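Local coordinates for AgaA (Rhizobium radiobacter, PDB 6HLX), which binds the opine agropinic acid as the periplasmic binding protein of an ABC transporter, delivering it for import into the bacterium, at residues P47-S52 against R67-H72; T237-G242 against G378-I383; E323-A328 against K354-D359. All coordinates share one frame; numbering follows the deposited sequence.

Contact 1 of 3, residues P47-S52 against R67-H72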
loop_
_atom_site.group_PDB
_atom_site.type_symbol
_atom_site.label_atom_id
_atom_site.label_comp_id
_atom_site.label_asym_id
_atom_site.label_seq_id
_atom_site.Cartn_x
_atom_site.Cartn_y
_atom_site.Cartn_z
ATOM N N PRO A 47 5.578 19.483 2.621
ATOM C CA PRO A 47 4.466 20.346 2.181
ATOM C C PRO A 47 4.506 20.431 0.649
ATOM O O PRO A 47 5.491 20.901 0.043
ATOM C CB PRO A 47 4.758 21.680 2.884
ATOM C CG PRO A 47 6.240 21.716 3.042
ATOM C CD PRO A 47 6.705 20.279 3.168
ATOM N N GLU A 48 3.473 19.883 0.013
ATOM C CA GLU A 48 3.412 19.805 -1.456
ATOM C C GLU A 48 2.453 20.853 -1.987
ATOM O O GLU A 48 2.851 22.009 -2.071
ATOM C CB GLU A 48 3.109 18.360 -1.931
ATOM C CG GLU A 48 4.269 17.403 -1.634
ATOM C CD GLU A 48 5.567 17.581 -2.415
ATOM O OE1 GLU A 48 5.534 18.125 -3.545
ATOM O OE2 GLU A 48 6.624 17.141 -1.905
ATOM N N LEU A 49 1.181 20.507 -2.287
ATOM C CA LEU A 49 0.254 21.572 -2.724
ATOM C C LEU A 49 -0.093 22.553 -1.580
ATOM O O LEU A 49 -0.481 23.707 -1.834
ATOM C CB LEU A 49 -0.988 20.999 -3.365
ATOM C CG LEU A 49 -0.721 20.218 -4.646
ATOM C CD1 LEU A 49 -2.019 19.583 -5.155
ATOM C CD2 LEU A 49 -0.088 21.128 -5.743
ATOM N N ALA A 50 0.088 22.109 -0.333
ATOM C CA ALA A 50 -0.018 23.004 0.821
ATOM C C ALA A 50 1.407 23.507 1.087
ATOM O O ALA A 50 2.299 22.691 1.326
ATOM C CB ALA A 50 -0.556 22.256 2.043
ATOM N N GLU A 51 1.656 24.816 0.978
ATOM C CA GLU A 51 2.979 25.388 1.309
ATOM C C GLU A 51 3.231 25.304 2.833
ATOM O O GLU A 51 4.375 25.262 3.299
ATOM C CB GLU A 51 3.028 26.847 0.883
ATOM C CG GLU A 51 4.412 27.444 0.995
ATOM C CD GLU A 51 4.567 28.773 0.295
ATOM O OE1 GLU A 51 5.713 29.276 0.257
ATOM O OE2 GLU A 51 3.551 29.314 -0.205
ATOM N N SER A 52 2.153 25.363 3.610
ATOM C CA SER A 52 2.224 25.233 5.058
ATOM C C SER A 52 0.902 24.724 5.560
ATOM O O SER A 52 -0.120 24.849 4.877
ATOM C CB SER A 52 2.557 26.568 5.717
ATOM O OG SER A 52 1.371 27.311 5.936
ATOM N N ARG A 67 0.137 26.505 -1.869
ATOM C CA ARG A 67 1.281 26.979 -2.637
ATOM C C ARG A 67 0.747 27.507 -3.976
ATOM O O ARG A 67 -0.314 27.065 -4.438
ATOM C CB ARG A 67 2.181 25.744 -2.906
ATOM C CG ARG A 67 3.548 26.047 -3.454
ATOM C CD ARG A 67 4.328 24.760 -3.661
ATOM N NE ARG A 67 4.686 24.074 -2.418
ATOM C CZ ARG A 67 5.689 24.429 -1.618
ATOM N NH1 ARG A 67 6.433 25.494 -1.905
ATOM N NH2 ARG A 67 5.960 23.720 -0.527
ATOM N N GLN A 68 1.476 28.426 -4.611
ATOM C CA GLN A 68 1.124 28.858 -5.963
ATOM C C GLN A 68 1.509 27.675 -6.874
ATOM O O GLN A 68 2.674 27.281 -6.924
ATOM C CB GLN A 68 1.900 30.133 -6.372
ATOM C CG GLN A 68 1.729 30.499 -7.846
ATOM C CD GLN A 68 0.296 30.676 -8.298
ATOM O OE1 GLN A 68 -0.519 31.335 -7.633
ATOM N NE2 GLN A 68 -0.036 30.091 -9.459
ATOM N N ALA A 69 0.523 27.056 -7.507
ATOM C CA ALA A 69 0.768 25.857 -8.308
ATOM C C ALA A 69 -0.268 25.739 -9.406
ATOM O O ALA A 69 -1.371 26.272 -9.280
ATOM C CB ALA A 69 0.699 24.611 -7.398
ATOM N N LYS A 70 0.090 25.035 -10.501
ATOM C CA LYS A 70 -0.833 24.820 -11.602
ATOM C C LYS A 70 -1.057 23.340 -11.879
ATOM O O LYS A 70 -0.181 22.505 -11.620
ATOM C CB LYS A 70 -0.289 25.482 -12.886
ATOM C CG LYS A 70 -0.427 27.009 -12.864
ATOM C CD LYS A 70 -0.120 27.581 -14.239
ATOM C CE LYS A 70 -0.486 29.043 -14.355
ATOM N NZ LYS A 70 0.491 29.911 -13.654
ATOM N N PHE A 71 -2.226 23.027 -12.446
ATOM C CA PHE A 71 -2.535 21.712 -12.964
ATOM C C PHE A 71 -1.956 21.632 -14.376
ATOM O O PHE A 71 -1.643 22.675 -14.982
ATOM C CB PHE A 71 -4.041 21.474 -13.010
ATOM C CG PHE A 71 -4.660 21.314 -11.646
ATOM C CD1 PHE A 71 -4.385 20.189 -10.865
ATOM C CD2 PHE A 71 -5.573 22.244 -11.169
ATOM C CE1 PHE A 71 -4.995 20.014 -9.610
ATOM C CE2 PHE A 71 -6.187 22.073 -9.922
ATOM C CZ PHE A 71 -5.894 20.961 -9.144
ATOM N N HIS A 72 -1.860 20.401 -14.917
ATOM C CA HIS A 72 -1.293 20.163 -16.250
ATOM C C HIS A 72 -2.041 20.876 -17.384
ATOM O O HIS A 72 -1.456 21.142 -18.435
ATOM C CB HIS A 72 -1.178 18.656 -16.510
ATOM C CG HIS A 72 -0.320 17.978 -15.477
ATOM N ND1 HIS A 72 -0.573 16.679 -15.055
ATOM C CD2 HIS A 72 0.734 18.467 -14.777
ATOM C CE1 HIS A 72 0.346 16.419 -14.143
ATOM N NE2 HIS A 72 1.171 17.455 -13.962
HETATM O O HOH W 1 -1.403 24.475 -4.448
HETATM O O HOH W 2 6.896 25.338 2.284
HETATM O O HOH W 3 3.796 29.499 -3.454
#
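A classic beta bulge, with E51 and S52 both facing H65, kinks strand 45-55 where it meets the end of strand 61-66, and R67 lies against the turn and bonds its carbonyls. Its side chain folds back across the loop of 47-52 with CG anti to the backbone N (chi1 -169°) and a bend at chi3 that turns the guanidinium edge toward successive carbonyls. R67 NE makes the straighter of the two guanidinium bonds, to E48 O at 2.8 Å, in the planes of both groups. R67 NH2 reaches P47 O at 2.9 Å from above the carbonyl plane, at a more bent N-H...O angle of 144°. The backbone joins in, R67 N donating to L49 O at 2.9 Å, so one residue grips three consecutive carbonyls. E51 lies over one guanidinium face, its CA 3.8 Å above the plane toward the rim, while its extended side chain crosses that of R67 at about a right angle. E51 OE1 stays 4.4 Å from R67 NH1, well out of the guanidinium plane, so the attraction is probably only electrostatic. One water links L49 O with R67 O; another joins E51 OE2 to Q68 N. Farther along 67-72, L49 CD2 packs on A69 CB, 3.9 Å away, and Y181 touches both L49 and R67. All this surrounds the corner that the classic bulge puts into an inner strand of the five-stranded antiparallel sheet.

Contact 2 of 3, residues T237-G242 against G378-I383. With G9Z (agropinic acid), chain E; EDO (1,2-ethanediol), chain B.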
loop_
_atom_site.group_PDB
_atom_site.type_symbol
_atom_site.label_atom_id
_atom_site.label_comp_id
_atom_site.label_asym_id
_atom_site.label_seq_id
_atom_site.Cartn_x
_atom_site.Cartn_y
_atom_site.Cartn_z
ATOM N N THR A 237 13.229 -3.813 3.401
ATOM C CA THR A 237 12.624 -4.954 4.121
ATOM C C THR A 237 11.348 -4.501 4.863
ATOM O O THR A 237 11.133 -4.883 6.030
ATOM C CB THR A 237 13.587 -5.546 5.140
ATOM O OG1 THR A 237 13.980 -4.495 6.026
ATOM C CG2 THR A 237 14.759 -6.230 4.511
ATOM N N GLY A 238 10.498 -3.759 4.166
ATOM C CA GLY A 238 9.281 -3.164 4.717
ATOM C C GLY A 238 8.018 -4.002 4.755
ATOM O O GLY A 238 7.341 -3.999 5.791
ATOM N N PRO A 239 7.636 -4.689 3.657
ATOM C CA PRO A 239 6.346 -5.402 3.677
ATOM C C PRO A 239 6.362 -6.714 4.425
ATOM O O PRO A 239 7.417 -7.294 4.684
ATOM C CB PRO A 239 6.013 -5.627 2.184
ATOM C CG PRO A 239 7.062 -4.801 1.386
ATOM C CD PRO A 239 8.261 -4.773 2.314
ATOM N N PHE A 240 5.162 -7.187 4.745
ATOM C CA PHE A 240 4.983 -8.484 5.394
ATOM C C PHE A 240 4.054 -9.348 4.513
ATOM O O PHE A 240 3.299 -8.819 3.672
ATOM C CB PHE A 240 4.393 -8.327 6.819
ATOM C CG PHE A 240 3.226 -7.363 6.917
ATOM C CD1 PHE A 240 1.960 -7.721 6.450
ATOM C CD2 PHE A 240 3.388 -6.106 7.487
ATOM C CE1 PHE A 240 0.887 -6.814 6.515
ATOM C CE2 PHE A 240 2.308 -5.210 7.572
ATOM C CZ PHE A 240 1.067 -5.565 7.076
ATOM N N MET A 241 4.104 -10.661 4.729
ATOM C CA MET A 241 3.215 -11.654 4.110
ATOM C C MET A 241 2.336 -12.216 5.213
ATOM O O MET A 241 2.824 -12.525 6.300
ATOM C CB MET A 241 3.986 -12.822 3.449
ATOM C CG MET A 241 4.863 -12.393 2.271
ATOM S SD MET A 241 3.962 -11.598 0.934
ATOM C CE MET A 241 2.967 -12.945 0.362
ATOM N N GLY A 242 1.062 -12.417 4.915
ATOM C CA GLY A 242 0.130 -12.968 5.898
ATOM C C GLY A 242 -1.192 -13.321 5.260
ATOM O O GLY A 242 -1.237 -13.642 4.068
ATOM N N GLY A 378 0.030 -9.423 0.997
ATOM C CA GLY A 378 1.387 -8.926 0.776
ATOM C C GLY A 378 1.252 -7.429 0.922
ATOM O O GLY A 378 0.703 -6.780 0.034
ATOM N N SER A 379 1.591 -6.870 2.097
ATOM C CA SER A 379 1.248 -5.464 2.320
ATOM C C SER A 379 2.091 -4.794 3.375
ATOM O O SER A 379 3.136 -5.324 3.754
ATOM C CB SER A 379 -0.243 -5.320 2.642
ATOM O OG SER A 379 -0.689 -3.998 2.344
ATOM N N LEU A 380 1.683 -3.590 3.788
ATOM C CA LEU A 380 2.460 -2.808 4.771
ATOM C C LEU A 380 1.553 -1.744 5.340
ATOM O O LEU A 380 0.420 -1.581 4.854
ATOM C CB LEU A 380 3.691 -2.170 4.082
ATOM C CG LEU A 380 3.564 -1.721 2.620
ATOM C CD1 LEU A 380 2.580 -0.546 2.448
ATOM C CD2 LEU A 380 4.938 -1.316 2.067
ATOM N N GLY A 381 2.006 -1.071 6.389
ATOM C CA GLY A 381 1.227 0.031 6.939
ATOM C C GLY A 381 1.214 1.139 5.896
ATOM O O GLY A 381 2.240 1.442 5.272
ATOM N N GLU A 382 0.036 1.694 5.641
ATOM C CA GLU A 382 -0.112 2.701 4.558
ATOM C C GLU A 382 0.396 4.089 4.929
ATOM O O GLU A 382 0.544 4.947 4.063
ATOM C CB GLU A 382 -1.562 2.752 4.080
ATOM C CG GLU A 382 -2.051 1.425 3.490
ATOM C CD GLU A 382 -1.497 1.043 2.120
ATOM O OE1 GLU A 382 -0.704 1.810 1.513
ATOM O OE2 GLU A 382 -1.856 -0.066 1.666
ATOM N N ILE A 383 0.656 4.309 6.216
ATOM C CA ILE A 383 1.217 5.542 6.761
ATOM C C ILE A 383 2.294 5.148 7.779
ATOM O O ILE A 383 2.302 4.007 8.249
ATOM C CB ILE A 383 0.139 6.452 7.425
ATOM C CG1 ILE A 383 -0.584 5.739 8.587
ATOM C CG2 ILE A 383 -0.844 7.003 6.347
ATOM C CD1 ILE A 383 -1.342 6.700 9.513
HETATM O OAM G9Z E . 0.258 -4.364 -5.812
HETATM C CAB G9Z E . 0.675 -5.465 -5.429
HETATM C CAC G9Z E . 1.093 -6.475 -6.320
HETATM C CB G9Z E . 1.554 -7.671 -5.430
HETATM C CA G9Z E . 1.172 -7.280 -4.013
HETATM C C G9Z E . 2.283 -7.419 -3.122
HETATM O O G9Z E . 3.110 -6.471 -3.029
HETATM N N G9Z E . 0.659 -5.877 -4.147
HETATM C CAG G9Z E . 0.283 -4.994 -2.977
HETATM C CAH G9Z E . -1.119 -5.346 -2.475
HETATM O OAP G9Z E . -1.059 -6.687 -1.989
HETATM C CAI G9Z E . -1.599 -4.412 -1.360
HETATM O OAQ G9Z E . -1.256 -3.046 -1.708
HETATM C CAJ G9Z E . -3.155 -4.468 -1.189
HETATM O OAR G9Z E . -3.555 -3.571 -0.137
HETATM C CAK G9Z E . -3.773 -5.869 -0.965
HETATM O OAT G9Z E . -5.205 -5.791 -1.113
HETATM C CAL G9Z E . -3.374 -6.486 0.384
HETATM O OAS G9Z E . -3.870 -7.839 0.473
HETATM O OXT G9Z E . 2.401 -8.506 -2.493
HETATM C C1 EDO B . 10.671 -4.817 10.351
HETATM O O1 EDO B . 11.009 -4.392 9.046
HETATM C C2 EDO B . 11.533 -4.038 11.365
HETATM O O2 EDO B . 11.246 -4.515 12.658
#
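The tight spot is the carbonyl of S379: P239 CB presses to 3.3 Å from S379 O, and F240 turns its ring face to the same oxygen, S379 O sitting 3.6 Å from the ring plane, over its centre. L380 CA comes obliquely to 3.7 Å from F240 CE2. To get there F240 CG takes the crowded position between backbone N and carbonyl carbon (chi1 46°). S379 O also accepts F240 N at 2.9 Å, nearly along the C=O axis, and S379 N returns a bond to F240 O at 3.0 Å. F240 and S379 thus form an antiparallel hydrogen-bonded pair, and M241 and G378 the non-hydrogen-bonded pair beside it, joining strands 240-245 and 374-379 in a mixed sheet where the end of strand 374-379 lines the agropinic acid pocket. On the face of M241, M241 SD curls back to 3.7 Å from G378 CA. G378 O accepts a 2.7 Å bond from G9Z OAP, and S379 OG is held by Y392. The tips of P239 and L380 meet more loosely, P239 CG and L380 CD2 side by side at 4.1 Å. From G238 back to T237 the contact opens: exposed T237 touches nothing across, its carbonyl O instead taking a weak bond from O1 of a 1,2-ethanediol.

Contact 3 of 3, residues E323-A328 against K354-D359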
loop_
_atom_site.group_PDB
_atom_site.type_symbol
_atom_site.label_atom_id
_atom_site.label_comp_id
_atom_site.label_asym_id
_atom_site.label_seq_id
_atom_site.Cartn_x
_atom_site.Cartn_y
_atom_site.Cartn_z
ATOM N N GLU A 323 -13.567 -27.376 4.113
ATOM C CA GLU A 323 -13.101 -27.011 2.771
ATOM C C GLU A 323 -13.156 -25.488 2.644
ATOM O O GLU A 323 -14.078 -24.849 3.163
ATOM C CB GLU A 323 -13.981 -27.658 1.693
ATOM C CG GLU A 323 -14.035 -29.178 1.773
ATOM C CD GLU A 323 -14.860 -29.890 0.715
ATOM O OE1 GLU A 323 -14.662 -31.116 0.548
ATOM O OE2 GLU A 323 -15.704 -29.235 0.057
ATOM N N VAL A 324 -12.171 -24.892 1.943
ATOM C CA VAL A 324 -12.119 -23.446 1.790
ATOM C C VAL A 324 -11.350 -23.105 0.518
ATOM O O VAL A 324 -10.551 -23.912 0.056
ATOM C CB VAL A 324 -11.473 -22.788 3.057
ATOM C CG1 VAL A 324 -10.024 -23.222 3.244
ATOM C CG2 VAL A 324 -11.595 -21.263 3.061
ATOM N N ARG A 325 -11.546 -21.896 0.003
ATOM C CA ARG A 325 -10.807 -21.421 -1.154
ATOM C C ARG A 325 -9.898 -20.279 -0.734
ATOM O O ARG A 325 -10.339 -19.391 -0.005
ATOM C CB ARG A 325 -11.758 -20.942 -2.258
ATOM C CG ARG A 325 -12.725 -22.030 -2.759
ATOM C CD ARG A 325 -13.293 -21.680 -4.124
ATOM N NE ARG A 325 -12.288 -21.812 -5.183
ATOM C CZ ARG A 325 -12.073 -22.918 -5.890
ATOM N NH1 ARG A 325 -12.792 -24.012 -5.664
ATOM N NH2 ARG A 325 -11.136 -22.939 -6.830
ATOM N N LEU A 326 -8.641 -20.298 -1.199
ATOM C CA LEU A 326 -7.662 -19.232 -0.929
ATOM C C LEU A 326 -7.414 -18.434 -2.194
ATOM O O LEU A 326 -6.982 -18.990 -3.213
ATOM C CB LEU A 326 -6.341 -19.823 -0.427
ATOM C CG LEU A 326 -5.130 -18.883 -0.186
ATOM C CD1 LEU A 326 -5.449 -17.829 0.881
ATOM C CD2 LEU A 326 -3.924 -19.695 0.248
ATOM N N LEU A 327 -7.652 -17.124 -2.102
ATOM C CA LEU A 327 -7.407 -16.215 -3.227
ATOM C C LEU A 327 -5.986 -15.680 -3.172
ATOM O O LEU A 327 -5.565 -15.098 -2.163
ATOM C CB LEU A 327 -8.407 -15.042 -3.209
ATOM C CG LEU A 327 -8.195 -13.931 -4.248
ATOM C CD1 LEU A 327 -8.352 -14.460 -5.698
ATOM C CD2 LEU A 327 -9.102 -12.738 -3.969
ATOM N N ALA A 328 -5.270 -15.794 -4.284
ATOM C CA ALA A 328 -3.954 -15.168 -4.398
ATOM C C ALA A 328 -3.815 -14.762 -5.874
ATOM O O ALA A 328 -4.811 -14.323 -6.462
ATOM C CB ALA A 328 -2.841 -16.125 -3.940
ATOM N N LYS A 354 -8.456 -24.988 -1.758
ATOM C CA LYS A 354 -8.416 -24.921 -3.228
ATOM C C LYS A 354 -7.915 -23.510 -3.558
ATOM O O LYS A 354 -8.299 -22.552 -2.884
ATOM C CB LYS A 354 -9.790 -25.174 -3.840
ATOM C CG LYS A 354 -10.232 -26.623 -3.566
ATOM C CD LYS A 354 -11.376 -27.100 -4.441
ATOM C CE LYS A 354 -11.612 -28.594 -4.305
ATOM N NZ LYS A 354 -10.495 -29.400 -4.877
ATOM N N LEU A 355 -7.021 -23.386 -4.540
ATOM C CA LEU A 355 -6.425 -22.092 -4.876
ATOM C C LEU A 355 -7.076 -21.393 -6.053
ATOM O O LEU A 355 -7.358 -22.029 -7.086
ATOM C CB LEU A 355 -4.925 -22.261 -5.199
ATOM C CG LEU A 355 -4.031 -22.891 -4.126
ATOM C CD1 LEU A 355 -2.599 -22.976 -4.606
ATOM C CD2 LEU A 355 -4.113 -22.129 -2.805
ATOM N N ASP A 356 -7.242 -20.068 -5.928
ATOM C CA ASP A 356 -7.713 -19.217 -7.016
ATOM C C ASP A 356 -6.557 -18.281 -7.302
ATOM O O ASP A 356 -6.198 -17.470 -6.456
ATOM C CB ASP A 356 -9.001 -18.462 -6.645
ATOM C CG ASP A 356 -10.176 -19.425 -6.571
ATOM O OD1 ASP A 356 -10.346 -20.227 -7.510
ATOM O OD2 ASP A 356 -10.902 -19.396 -5.561
ATOM N N LEU A 357 -5.939 -18.442 -8.476
ATOM C CA LEU A 357 -4.719 -17.732 -8.861
ATOM C C LEU A 357 -4.899 -16.959 -10.163
ATOM O O LEU A 357 -4.207 -17.235 -11.141
ATOM C CB LEU A 357 -3.565 -18.744 -8.999
ATOM C CG LEU A 357 -3.260 -19.607 -7.751
ATOM C CD1 LEU A 357 -2.214 -20.654 -8.057
ATOM C CD2 LEU A 357 -2.889 -18.746 -6.534
ATOM N N PRO A 358 -5.785 -15.952 -10.192
ATOM C CA PRO A 358 -5.939 -15.153 -11.420
ATOM C C PRO A 358 -4.826 -14.117 -11.541
ATOM O O PRO A 358 -3.941 -14.055 -10.683
ATOM C CB PRO A 358 -7.281 -14.462 -11.190
ATOM C CG PRO A 358 -7.296 -14.202 -9.704
ATOM C CD PRO A 358 -6.643 -15.429 -9.101
ATOM N N ASP A 359 -4.887 -13.257 -12.562
ATOM C CA ASP A 359 -3.884 -12.195 -12.683
ATOM C C ASP A 359 -4.114 -11.151 -11.570
ATOM O O ASP A 359 -5.105 -11.251 -10.840
ATOM C CB ASP A 359 -3.872 -11.572 -14.076
ATOM C CG ASP A 359 -5.032 -10.646 -14.438
ATOM O OD1 ASP A 359 -5.950 -10.499 -13.632
ATOM O OD2 ASP A 359 -5.002 -10.062 -15.532
#
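R325 leaves its strand with CG anti to the carbonyl carbon (chi1 -59°) and bends at chi3 (72°), which swings the guanidinium across toward the next strand; D356, with its CG likewise anti to the carbonyl carbon, raises its carboxylate on the same face to meet it. The grip is side-on and two-pronged. R325 NE donates to D356 OD2 at 2.8 Å, almost straight and in the guanidinium plane, D356 OD2 accepting through its syn lone pair; R325 NH2 donates to D356 OD1 at 2.9 Å, from above the carboxylate plane. The two flat groups are turned 25° from each other, and the paired hydrogen bonds restrict the rotation of both. K354 lays its aliphatic part over one guanidinium face, with CB 3.6 Å above the plane toward the rim, while its amino end leads away from the like charge.

Beneath this surface pairing the backbones run parallel. K354 bonds to the residues flanking R325, N to V324 O and O to L326 N; D356 repeats the pattern around L327, N to L326 O and O to A328 N, the last at 2.9 Å and nearly along the C=O axis. The other face is apolar: L326 CD2 and L355 CD2 lie side by side at 3.9 Å, and past the strand end A328 CB meets L357 CD2 at 3.7 Å. D359 then N-caps the helix that follows. Helix 333-347 completes the beta-alpha-beta crossover, covering the face of L326 and L355 through I340 and Q343 against L355, while strand 374-379 flanks strand 322-327 on the side away from strand 351-356.

In the fold
Contacts 2 and 3 belong to one mixed sheet: strand 374-379 of contact 2 neighbours strand 322-327 of contact 3, and strand 351-356 is one of the two outermost strands, with 280-281. Their centres lie 21 Å apart, their nearest atoms about 7 Å. Contact 3 is nested in the chain loop that contact 2 closes, so the sheet joins distant pieces of sequence, with the beta-alpha-beta unit at one end. Contact 1 comes earlier, in a separate antiparallel sheet, its centre 30 Å from that of contact 2 and 44 Å from that of contact 3; contacts 1 and 3 lie on opposite sides of the chain's centre. Of the three, contact 2 meets agropinic acid directly.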